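Local coordinates for protein short chain dehydrogenase (Salmonella typhi, PDB 3G1T) that probably works as an NAD(P)-dependent oxidoreductase of the short-chain dehydrogenase family, built on a Rossmann fold, at residues Asp145-Val150 against Leu230-Arg236; Tyr92-Val98 against Leu140-Asp145; Leu190-Asn196 against Lys238-Asp244. All coordinates share one frame. Residue numbers count along the deposited sequence, not the author numbering.

Contact 1: Asp145-Val150 against Leu230-Arg236. With MG (magnesium ion), chain B.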
loop_
_atom_site.group_PDB
_atom_site.type_symbol
_atom_site.label_atom_id
_atom_site.label_comp_id
_atom_site.label_asym_id
_atom_site.label_seq_id
_atom_site.Cartn_x
_atom_site.Cartn_y
_atom_site.Cartn_z
ATOM N N ASP A 145 -22.533 -0.438 20.032
ATOM C CA ASP A 145 -22.095 -1.189 21.252
ATOM C C ASP A 145 -20.966 -2.182 20.887
ATOM O O ASP A 145 -20.235 -2.690 21.718
ATOM C CB ASP A 145 -23.290 -2.003 21.857
ATOM C CG ASP A 145 -23.745 -3.178 20.953
ATOM O OD1 ASP A 145 -24.006 -2.925 19.723
ATOM O OD2 ASP A 145 -23.782 -4.387 21.402
ATOM N N ALA A 146 -20.834 -2.488 19.601
ATOM C CA ALA A 146 -19.787 -3.383 19.147
ATOM C C ALA A 146 -19.623 -3.220 17.609
ATOM O O ALA A 146 -20.030 -4.075 16.814
ATOM C CB ALA A 146 -20.132 -4.825 19.538
ATOM N N GLY A 147 -18.997 -2.130 17.213
ATOM C CA GLY A 147 -18.917 -1.756 15.764
ATOM C C GLY A 147 -17.940 -2.694 15.058
ATOM O O GLY A 147 -16.987 -3.228 15.653
ATOM N N SER A 148 -18.179 -2.926 13.759
ATOM C CA SER A 148 -17.267 -3.882 13.000
ATOM C C SER A 148 -16.984 -3.253 11.603
ATOM O O SER A 148 -17.917 -2.936 10.863
ATOM C CB SER A 148 -17.926 -5.253 12.827
ATOM O OG SER A 148 -17.074 -6.136 12.066
ATOM N N LEU A 149 -15.717 -3.010 11.326
ATOM C CA LEU A 149 -15.254 -2.357 10.057
ATOM C C LEU A 149 -14.438 -3.477 9.334
ATOM O O LEU A 149 -13.544 -4.143 9.921
ATOM C CB LEU A 149 -14.336 -1.183 10.438
ATOM C CG LEU A 149 -13.516 -0.508 9.304
ATOM C CD1 LEU A 149 -14.503 0.115 8.323
ATOM C CD2 LEU A 149 -12.692 0.578 9.912
ATOM N N VAL A 150 -14.826 -3.743 8.092
ATOM C CA VAL A 150 -14.259 -4.857 7.382
ATOM C C VAL A 150 -13.726 -4.313 6.066
ATOM O O VAL A 150 -14.456 -3.591 5.358
ATOM C CB VAL A 150 -15.338 -5.966 7.102
ATOM C CG1 VAL A 150 -14.684 -7.075 6.174
ATOM C CG2 VAL A 150 -15.787 -6.569 8.514
ATOM N N LEU A 230 -18.294 -11.958 10.849
ATOM C CA LEU A 230 -17.627 -10.678 11.229
ATOM C C LEU A 230 -18.542 -9.539 11.606
ATOM O O LEU A 230 -18.092 -8.619 12.274
ATOM C CB LEU A 230 -16.626 -10.195 10.159
ATOM C CG LEU A 230 -15.301 -10.967 10.138
ATOM C CD1 LEU A 230 -14.483 -10.501 8.942
ATOM C CD2 LEU A 230 -14.424 -10.782 11.415
ATOM N N MET A 231 -19.839 -9.557 11.183
ATOM C CA MET A 231 -20.724 -8.434 11.570
ATOM C C MET A 231 -21.485 -8.713 12.891
ATOM O O MET A 231 -21.942 -7.781 13.545
ATOM C CB MET A 231 -21.740 -8.152 10.442
ATOM C CG MET A 231 -21.125 -7.352 9.228
ATOM S SD MET A 231 -20.323 -5.751 9.660
ATOM C CE MET A 231 -19.410 -5.392 8.168
ATOM N N GLY A 232 -21.577 -10.002 13.254
ATOM C CA GLY A 232 -22.316 -10.530 14.458
ATOM C C GLY A 232 -21.447 -10.567 15.694
ATOM O O GLY A 232 -20.179 -10.544 15.668
ATOM N N ASP A 233 -22.130 -10.740 16.820
ATOM C CA ASP A 233 -21.389 -10.628 18.064
ATOM C C ASP A 233 -20.427 -11.809 18.290
ATOM O O ASP A 233 -19.590 -11.702 19.212
ATOM C CB ASP A 233 -22.388 -10.621 19.244
ATOM C CG ASP A 233 -23.079 -9.291 19.401
ATOM O OD1 ASP A 233 -22.655 -8.287 18.810
ATOM O OD2 ASP A 233 -24.097 -9.268 20.152
ATOM N N ASP A 234 -20.511 -12.918 17.513
ATOM C CA ASP A 234 -19.614 -14.104 17.725
ATOM C C ASP A 234 -18.145 -13.809 17.425
ATOM O O ASP A 234 -17.245 -14.528 17.871
ATOM C CB ASP A 234 -20.095 -15.301 16.928
ATOM C CG ASP A 234 -21.462 -15.841 17.453
ATOM O OD1 ASP A 234 -21.681 -15.833 18.692
ATOM O OD2 ASP A 234 -22.371 -16.193 16.662
ATOM N N SER A 235 -17.923 -12.717 16.697
ATOM C CA SER A 235 -16.544 -12.329 16.315
ATOM C C SER A 235 -16.027 -11.155 17.187
ATOM O O SER A 235 -14.989 -10.572 16.870
ATOM C CB SER A 235 -16.491 -11.866 14.845
ATOM O OG SER A 235 -17.322 -10.732 14.632
ATOM N N ARG A 236 -16.785 -10.798 18.212
ATOM C CA ARG A 236 -16.520 -9.486 18.866
ATOM C C ARG A 236 -15.127 -9.420 19.516
ATOM O O ARG A 236 -14.594 -8.319 19.732
ATOM C CB ARG A 236 -17.582 -9.157 19.944
ATOM C CG ARG A 236 -17.514 -10.019 21.153
ATOM C CD ARG A 236 -18.646 -9.581 22.144
ATOM N NE ARG A 236 -18.543 -8.129 22.338
ATOM C CZ ARG A 236 -19.599 -7.319 22.456
ATOM N NH1 ARG A 236 -20.846 -7.804 22.522
ATOM N NH2 ARG A 236 -19.404 -6.034 22.572
HETATM MG MG MG B . -25.672 -7.965 20.360
HETATM O O HOH W 1 -22.939 -5.936 23.404
HETATM O O HOH W 2 -24.172 -6.453 20.115
HETATM O O HOH W 3 -26.193 -8.044 18.448
#

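Contact 2: Tyr92-Val98 against Leu140-Asp145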
loop_
_atom_site.group_PDB
_atom_site.type_symbol
_atom_site.label_atom_id
_atom_site.label_comp_id
_atom_site.label_asym_id
_atom_site.label_seq_id
_atom_site.Cartn_x
_atom_site.Cartn_y
_atom_site.Cartn_z
ATOM N N TYR A 92 -29.874 7.993 11.052
ATOM C CA TYR A 92 -29.506 6.889 11.968
ATOM C C TYR A 92 -28.628 7.316 13.116
ATOM O O TYR A 92 -27.787 8.206 12.923
ATOM C CB TYR A 92 -28.697 5.812 11.220
ATOM C CG TYR A 92 -29.478 5.197 10.077
ATOM C CD1 TYR A 92 -30.518 4.292 10.322
ATOM C CD2 TYR A 92 -29.212 5.563 8.785
ATOM C CE1 TYR A 92 -31.247 3.728 9.265
ATOM C CE2 TYR A 92 -29.927 5.025 7.710
ATOM C CZ TYR A 92 -30.928 4.093 7.964
ATOM O OH TYR A 92 -31.636 3.588 6.876
ATOM N N PRO A 93 -28.755 6.651 14.284
ATOM C CA PRO A 93 -27.950 7.077 15.441
ATOM C C PRO A 93 -26.529 6.498 15.517
ATOM O O PRO A 93 -25.751 6.834 16.402
ATOM C CB PRO A 93 -28.761 6.557 16.629
ATOM C CG PRO A 93 -29.415 5.205 16.076
ATOM C CD PRO A 93 -29.852 5.738 14.696
ATOM N N ARG A 94 -26.205 5.593 14.602
ATOM C CA ARG A 94 -24.983 4.831 14.721
ATOM C C ARG A 94 -24.773 4.072 13.375
ATOM O O ARG A 94 -25.672 3.952 12.524
ATOM C CB ARG A 94 -25.088 3.789 15.841
ATOM C CG ARG A 94 -26.118 2.653 15.549
ATOM C CD ARG A 94 -26.250 1.680 16.742
ATOM N NE ARG A 94 -27.304 0.724 16.338
ATOM C CZ ARG A 94 -28.603 0.877 16.600
ATOM N NH1 ARG A 94 -29.080 1.963 17.272
ATOM N NH2 ARG A 94 -29.465 -0.003 16.106
ATOM N N LEU A 95 -23.538 3.644 13.167
ATOM C CA LEU A 95 -23.311 2.523 12.277
ATOM C C LEU A 95 -22.820 1.362 13.141
ATOM O O LEU A 95 -21.742 1.460 13.820
ATOM C CB LEU A 95 -22.251 2.804 11.228
ATOM C CG LEU A 95 -22.708 3.773 10.112
ATOM C CD1 LEU A 95 -21.557 4.263 9.223
ATOM C CD2 LEU A 95 -23.730 2.978 9.195
ATOM N N ASP A 96 -23.451 0.228 12.977
ATOM C CA ASP A 96 -22.926 -1.007 13.535
ATOM C C ASP A 96 -21.880 -1.734 12.689
ATOM O O ASP A 96 -21.151 -2.556 13.218
ATOM C CB ASP A 96 -24.114 -1.949 13.865
ATOM C CG ASP A 96 -24.992 -1.353 14.981
ATOM O OD1 ASP A 96 -24.509 -1.058 16.098
ATOM O OD2 ASP A 96 -26.159 -1.037 14.695
ATOM N N GLY A 97 -21.827 -1.425 11.382
ATOM C CA GLY A 97 -20.843 -2.124 10.544
ATOM C C GLY A 97 -20.654 -1.293 9.306
ATOM O O GLY A 97 -21.543 -0.545 8.876
ATOM N N VAL A 98 -19.471 -1.504 8.742
ATOM C CA VAL A 98 -19.039 -0.966 7.400
ATOM C C VAL A 98 -18.276 -2.057 6.733
ATOM O O VAL A 98 -17.257 -2.564 7.265
ATOM C CB VAL A 98 -18.166 0.291 7.570
ATOM C CG1 VAL A 98 -17.628 0.723 6.210
ATOM C CG2 VAL A 98 -19.026 1.450 8.129
ATOM N N LEU A 140 -19.605 7.551 13.683
ATOM C CA LEU A 140 -20.822 6.782 13.696
ATOM C C LEU A 140 -20.549 5.363 14.103
ATOM O O LEU A 140 -21.343 4.788 14.832
ATOM C CB LEU A 140 -21.457 6.756 12.309
ATOM C CG LEU A 140 -22.369 7.965 12.015
ATOM C CD1 LEU A 140 -22.587 8.180 10.507
ATOM C CD2 LEU A 140 -23.775 7.846 12.692
ATOM N N LEU A 141 -19.388 4.857 13.726
ATOM C CA LEU A 141 -19.020 3.516 14.117
ATOM C C LEU A 141 -18.788 3.392 15.597
ATOM O O LEU A 141 -19.115 2.349 16.199
ATOM C CB LEU A 141 -17.798 3.027 13.346
ATOM C CG LEU A 141 -18.021 2.462 11.958
ATOM C CD1 LEU A 141 -16.726 2.433 11.073
ATOM C CD2 LEU A 141 -18.651 1.029 12.092
ATOM N N LEU A 142 -18.226 4.468 16.190
ATOM C CA LEU A 142 -17.997 4.465 17.646
ATOM C C LEU A 142 -19.258 4.565 18.512
ATOM O O LEU A 142 -19.237 4.295 19.723
ATOM C CB LEU A 142 -16.985 5.519 18.016
ATOM C CG LEU A 142 -15.530 5.182 17.648
ATOM C CD1 LEU A 142 -14.813 6.563 17.728
ATOM C CD2 LEU A 142 -14.888 4.117 18.505
ATOM N N LYS A 143 -20.366 4.980 17.903
ATOM C CA LYS A 143 -21.667 4.957 18.578
ATOM C C LYS A 143 -22.251 3.534 18.731
ATOM O O LYS A 143 -23.227 3.339 19.509
ATOM C CB LYS A 143 -22.672 5.866 17.842
ATOM C CG LYS A 143 -22.371 7.388 17.725
ATOM C CD LYS A 143 -22.143 8.078 19.076
ATOM C CE LYS A 143 -23.327 8.879 19.535
ATOM N NZ LYS A 143 -22.989 9.543 20.877
ATOM N N SER A 144 -21.728 2.542 17.979
ATOM C CA SER A 144 -22.173 1.142 18.136
ATOM C C SER A 144 -21.746 0.513 19.499
ATOM O O SER A 144 -20.659 0.838 20.024
ATOM C CB SER A 144 -21.630 0.238 17.002
ATOM O OG SER A 144 -22.049 -1.132 17.123
ATOM N N ASP A 145 -22.533 -0.438 20.032
ATOM C CA ASP A 145 -22.095 -1.189 21.252
ATOM C C ASP A 145 -20.966 -2.182 20.887
ATOM O O ASP A 145 -20.235 -2.690 21.718
ATOM C CB ASP A 145 -23.290 -2.003 21.857
ATOM C CG ASP A 145 -23.745 -3.178 20.953
ATOM O OD1 ASP A 145 -24.006 -2.925 19.723
ATOM O OD2 ASP A 145 -23.782 -4.387 21.402
HETATM O O HOH W 4 -25.478 -0.910 18.573
#

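Contact 3: Leu190-Asn196 against Lys238-Asp244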
loop_
_atom_site.group_PDB
_atom_site.type_symbol
_atom_site.label_atom_id
_atom_site.label_comp_id
_atom_site.label_asym_id
_atom_site.label_seq_id
_atom_site.Cartn_x
_atom_site.Cartn_y
_atom_site.Cartn_z
ATOM N N LEU A 190 -14.829 -0.794 18.812
ATOM C CA LEU A 190 -14.697 -1.025 17.331
ATOM C C LEU A 190 -13.646 -2.043 17.019
ATOM O O LEU A 190 -12.468 -1.839 17.327
ATOM C CB LEU A 190 -14.288 0.288 16.635
ATOM C CG LEU A 190 -14.172 0.304 15.089
ATOM C CD1 LEU A 190 -15.406 -0.300 14.191
ATOM C CD2 LEU A 190 -13.771 1.794 14.679
ATOM N N ARG A 191 -14.049 -3.139 16.322
ATOM C CA ARG A 191 -13.102 -4.083 15.810
ATOM C C ARG A 191 -12.922 -3.932 14.295
ATOM O O ARG A 191 -13.838 -3.397 13.580
ATOM C CB ARG A 191 -13.509 -5.492 16.143
ATOM C CG ARG A 191 -14.829 -5.916 15.504
ATOM C CD ARG A 191 -15.280 -7.242 16.105
ATOM N NE ARG A 191 -16.561 -7.785 15.532
ATOM C CZ ARG A 191 -17.779 -7.347 15.834
ATOM N NH1 ARG A 191 -18.876 -7.923 15.265
ATOM N NH2 ARG A 191 -17.944 -6.349 16.688
ATOM N N VAL A 192 -11.727 -4.292 13.841
ATOM C CA VAL A 192 -11.373 -3.929 12.386
ATOM C C VAL A 192 -10.656 -5.104 11.811
ATOM O O VAL A 192 -9.644 -5.511 12.368
ATOM C CB VAL A 192 -10.396 -2.701 12.332
ATOM C CG1 VAL A 192 -10.185 -2.215 10.890
ATOM C CG2 VAL A 192 -10.893 -1.577 13.281
ATOM N N ASN A 193 -11.058 -5.592 10.628
ATOM C CA ASN A 193 -10.434 -6.843 10.144
ATOM C C ASN A 193 -10.526 -6.876 8.640
ATOM O O ASN A 193 -11.195 -6.020 8.093
ATOM C CB ASN A 193 -11.232 -8.038 10.635
ATOM C CG ASN A 193 -11.087 -8.238 12.126
ATOM O OD1 ASN A 193 -10.039 -8.715 12.586
ATOM N ND2 ASN A 193 -12.142 -7.885 12.896
ATOM N N CYS A 194 -9.763 -7.761 8.018
ATOM C CA CYS A 194 -9.958 -7.981 6.549
ATOM C C CYS A 194 -10.573 -9.319 6.185
ATOM O O CYS A 194 -10.388 -10.318 6.927
ATOM C CB CYS A 194 -8.592 -7.951 5.868
ATOM S SG CYS A 194 -7.926 -6.248 5.631
ATOM N N ILE A 195 -11.257 -9.347 5.037
ATOM C CA ILE A 195 -11.711 -10.627 4.403
ATOM C C ILE A 195 -11.099 -10.795 2.993
ATOM O O ILE A 195 -11.147 -9.845 2.170
ATOM C CB ILE A 195 -13.264 -10.681 4.281
ATOM C CG1 ILE A 195 -13.910 -10.820 5.647
ATOM C CG2 ILE A 195 -13.733 -11.928 3.366
ATOM C CD1 ILE A 195 -15.395 -11.228 5.615
ATOM N N ASN A 196 -10.512 -11.973 2.764
ATOM C CA ASN A 196 -10.063 -12.411 1.410
ATOM C C ASN A 196 -11.125 -13.358 0.852
ATOM O O ASN A 196 -11.192 -14.508 1.299
ATOM C CB ASN A 196 -8.717 -13.118 1.510
ATOM C CG ASN A 196 -8.339 -13.835 0.192
ATOM O OD1 ASN A 196 -8.798 -13.437 -0.876
ATOM N ND2 ASN A 196 -7.571 -14.939 0.285
ATOM N N LYS A 238 -12.325 -10.377 18.113
ATOM C CA LYS A 238 -11.316 -10.540 17.041
ATOM C C LYS A 238 -11.151 -9.206 16.336
ATOM O O LYS A 238 -12.122 -8.602 15.876
ATOM C CB LYS A 238 -11.731 -11.640 15.984
ATOM C CG LYS A 238 -12.100 -12.949 16.613
ATOM C CD LYS A 238 -10.918 -13.852 16.655
ATOM C CE LYS A 238 -11.217 -15.160 17.449
ATOM N NZ LYS A 238 -12.055 -16.244 16.760
ATOM N N THR A 239 -9.885 -8.733 16.309
ATOM C CA THR A 239 -9.570 -7.489 15.618
ATOM C C THR A 239 -8.137 -7.601 15.153
ATOM O O THR A 239 -7.363 -8.365 15.697
ATOM C CB THR A 239 -9.791 -6.252 16.493
ATOM O OG1 THR A 239 -9.762 -5.042 15.728
ATOM C CG2 THR A 239 -8.727 -6.175 17.638
ATOM N N GLY A 240 -7.826 -6.836 14.130
ATOM C CA GLY A 240 -6.496 -6.858 13.535
ATOM C C GLY A 240 -6.163 -8.055 12.660
ATOM O O GLY A 240 -4.989 -8.207 12.314
ATOM N N MET A 241 -7.146 -8.868 12.311
ATOM C CA MET A 241 -6.871 -10.156 11.647
ATOM C C MET A 241 -7.309 -10.109 10.182
ATOM O O MET A 241 -8.144 -9.305 9.828
ATOM C CB MET A 241 -7.601 -11.312 12.351
ATOM C CG MET A 241 -7.112 -11.539 13.798
ATOM S SD MET A 241 -8.002 -12.733 14.817
ATOM C CE MET A 241 -7.792 -14.276 13.938
ATOM N N THR A 242 -6.773 -11.025 9.387
ATOM C CA THR A 242 -7.202 -11.126 7.996
ATOM C C THR A 242 -7.633 -12.579 7.774
ATOM O O THR A 242 -6.905 -13.509 8.113
ATOM C CB THR A 242 -6.053 -10.575 7.036
ATOM O OG1 THR A 242 -6.572 -10.699 5.657
ATOM C CG2 THR A 242 -4.748 -11.319 7.222
ATOM N N PHE A 243 -8.885 -12.756 7.328
ATOM C CA PHE A 243 -9.534 -14.060 7.236
ATOM C C PHE A 243 -9.734 -14.506 5.812
ATOM O O PHE A 243 -10.135 -13.711 4.949
ATOM C CB PHE A 243 -10.910 -14.054 7.891
ATOM C CG PHE A 243 -10.868 -13.703 9.402
ATOM C CD1 PHE A 243 -10.642 -14.719 10.347
ATOM C CD2 PHE A 243 -11.042 -12.376 9.821
ATOM C CE1 PHE A 243 -10.645 -14.405 11.765
ATOM C CE2 PHE A 243 -10.961 -12.033 11.222
ATOM C CZ PHE A 243 -10.811 -13.030 12.157
ATOM N N ASP A 244 -9.487 -15.793 5.574
ATOM C CA ASP A 244 -9.815 -16.395 4.264
ATOM C C ASP A 244 -11.196 -17.050 4.260
ATOM O O ASP A 244 -11.491 -17.899 5.104
ATOM C CB ASP A 244 -8.824 -17.470 3.880
ATOM C CG ASP A 244 -7.467 -16.911 3.448
ATOM O OD1 ASP A 244 -6.551 -17.740 3.212
ATOM O OD2 ASP A 244 -7.296 -15.699 3.315
HETATM O O HOH W 5 -9.762 -2.776 17.014
#

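Contact 1: Asp145-Val150 against Leu230-Arg236
The last carbonyls of a helix lack amide partners further along the helix, and in this Rossmann fold a neighbouring strand supplies a donor. Met231, Ser148 and Leu230 carry the largest buried areas of the contact. Ser148 points its side chain at the end of helix 224-231, where Ser148 OG donates a hydrogen bond of 2.7 Å to Leu230 O; that carbonyl also receives a weak bond from Arg191. Met231 runs sideways from its backbone but bends back over the strand: its SD lies 3.9 Å from Ser148 O, and its CE packs 3.8 Å from Val150 CG2. The same Val150 methyl touches Leu230 CB at 4.1 Å, so the valine sits against both residues. Further along, the chain turns through a 3-10 segment and charged side chains come in: Ala146 CB lies over one face of the Arg236 guanidinium, 3.3 Å from Arg236 NH2. Asp233 OD2 binds a magnesium ion at 2.0 Å, and water 2, itself a ligand of the metal, donates to both Asp233 OD1 (2.7 Å) and Asp145 OD2 (2.5 Å). Asp145 also forms a salt bridge with Arg15. Strand 147-152 runs between strands 97-99 and 190-196; from the end of helix 224-231 Met231 touches Leu99 of the first and Leu230 touches Ile195 of the second.

Contact 2: Tyr92-Val98 against Leu140-Asp145
Leucines form the apolar centre of this contact, within a beta-alpha-beta crossover of the Rossmann fold: the chain leads from strand 97-99 through helix 116-142 to strand 147-152, and here the last turn of that helix returns to the loop that feeds the first strand. Leu95 CG packs 3.9 Å from Leu140 CB, and Leu95 CB lies 4.1 Å from Leu141 CD2. Leu141 extends the apolar patch to the strand, its CD1 3.9 Å from Val98 CG2. Ile88 of helix 78-91 touches both Leu95 and Leu140, and Ile42 adds to the Leu95 side, so the patch belongs to the layer between sheet and helices. Around it the backbones come close enough to bond directly. Leu95 N donates to Leu140 O at 3.0 Å and nearly straight, at 169°, using a carbonyl in the last turn of the helix that also accepts from Lys143 N (3.2 Å). One residue on, Leu141 CA makes a CA-H...O contact with Leu95 O at 3.4 Å. Further out, Arg94 CB meets Lys143 CB at 3.8 Å while the arginine turns its NE to Asp96 OD2 in a 2.7 Å salt bridge. That oxygen also accepts from Ile16 N. The other Asp96 oxygen, OD1, faces the second segment, taking a 2.7 Å hydrogen bond from Ser144 OG. Asp145, salt-bridged to Arg15, brings a like charge close, and water 4 mediates between them, donating at 2.7 Å to both Asp96 OD1 and Asp145 OD1.

Contact 3: Leu190-Asn196 against Lys238-Asp244
Eight hydrogen bonds join these segments, a worked example of how an edge strand is added to the parallel sheet of a Rossmann fold. The straightest is Asn196 N to Phe243 O, 2.8 Å at 179°. Upstream, Phe243 N donates to Cys194 O and Cys194 N to Met241 O, both at 2.9 Å, so Cys194 bonds to the residues flanking its partner Thr242, as parallel pairing requires. Before Thr242 the chain departs from regular strand geometry at Gly240, whose positive phi (75°) suits a residue without a side chain, and side chains take over part of the bonding. Asn193 OD1 accepts from Met241 N at 2.9 Å while its ND2 donates to Lys238 O at 3.1 Å; Thr239 OG1 accepts from Val192 N at 2.8 Å, and Gly240 N reaches Val192 O at 2.9 Å. At the far end Asn196 ND2 donates to Asp244 OD2 (3.1 Å), a carboxylate oxygen also salt-bridged to Arg158, while the other end of the amide, Asn196 OD1, accepts from Gly198. The strand axes approach to 4.6 Å at 26°. Cys194 and Thr242 face helix 165-185, with Cys194 touching Met178 and Thr242 bonded to Glu175 as well as Arg158. Ile195 and Phe243 occupy the other face, where Ile195 packs on helix 224-231 and Phe243 meets Trp229 edge-to-face. The phenyl edge also looks back at the neighbouring strand, with Phe243 CE2 3.7 Å from Asn193 OD1.

All three contacts reach one parallel sheet, in which strands 97-99, 147-152, 190-196 and 242-244 lie side by side in chain order. Contact 2 closes before either of the others opens, and its second segment runs straight into contact 1 through the shared Asp145. Contacts 1 and 3 instead alternate along the sequence: 190-196 precedes 230-236, and 238-244 follows it. Their centres lie about 10 Å apart, those of contacts 1 and 2 about 11 Å, and those of contacts 2 and 3 about 17 Å. Strand 147-152 lies between strands 97-99 and 190-196, and residues 145-150 are hydrogen-bonded to both. Contact 3 adds the last strand to the sheet, while contacts 1 and 2 fix the ends of helices 224-231 and 116-142 against it.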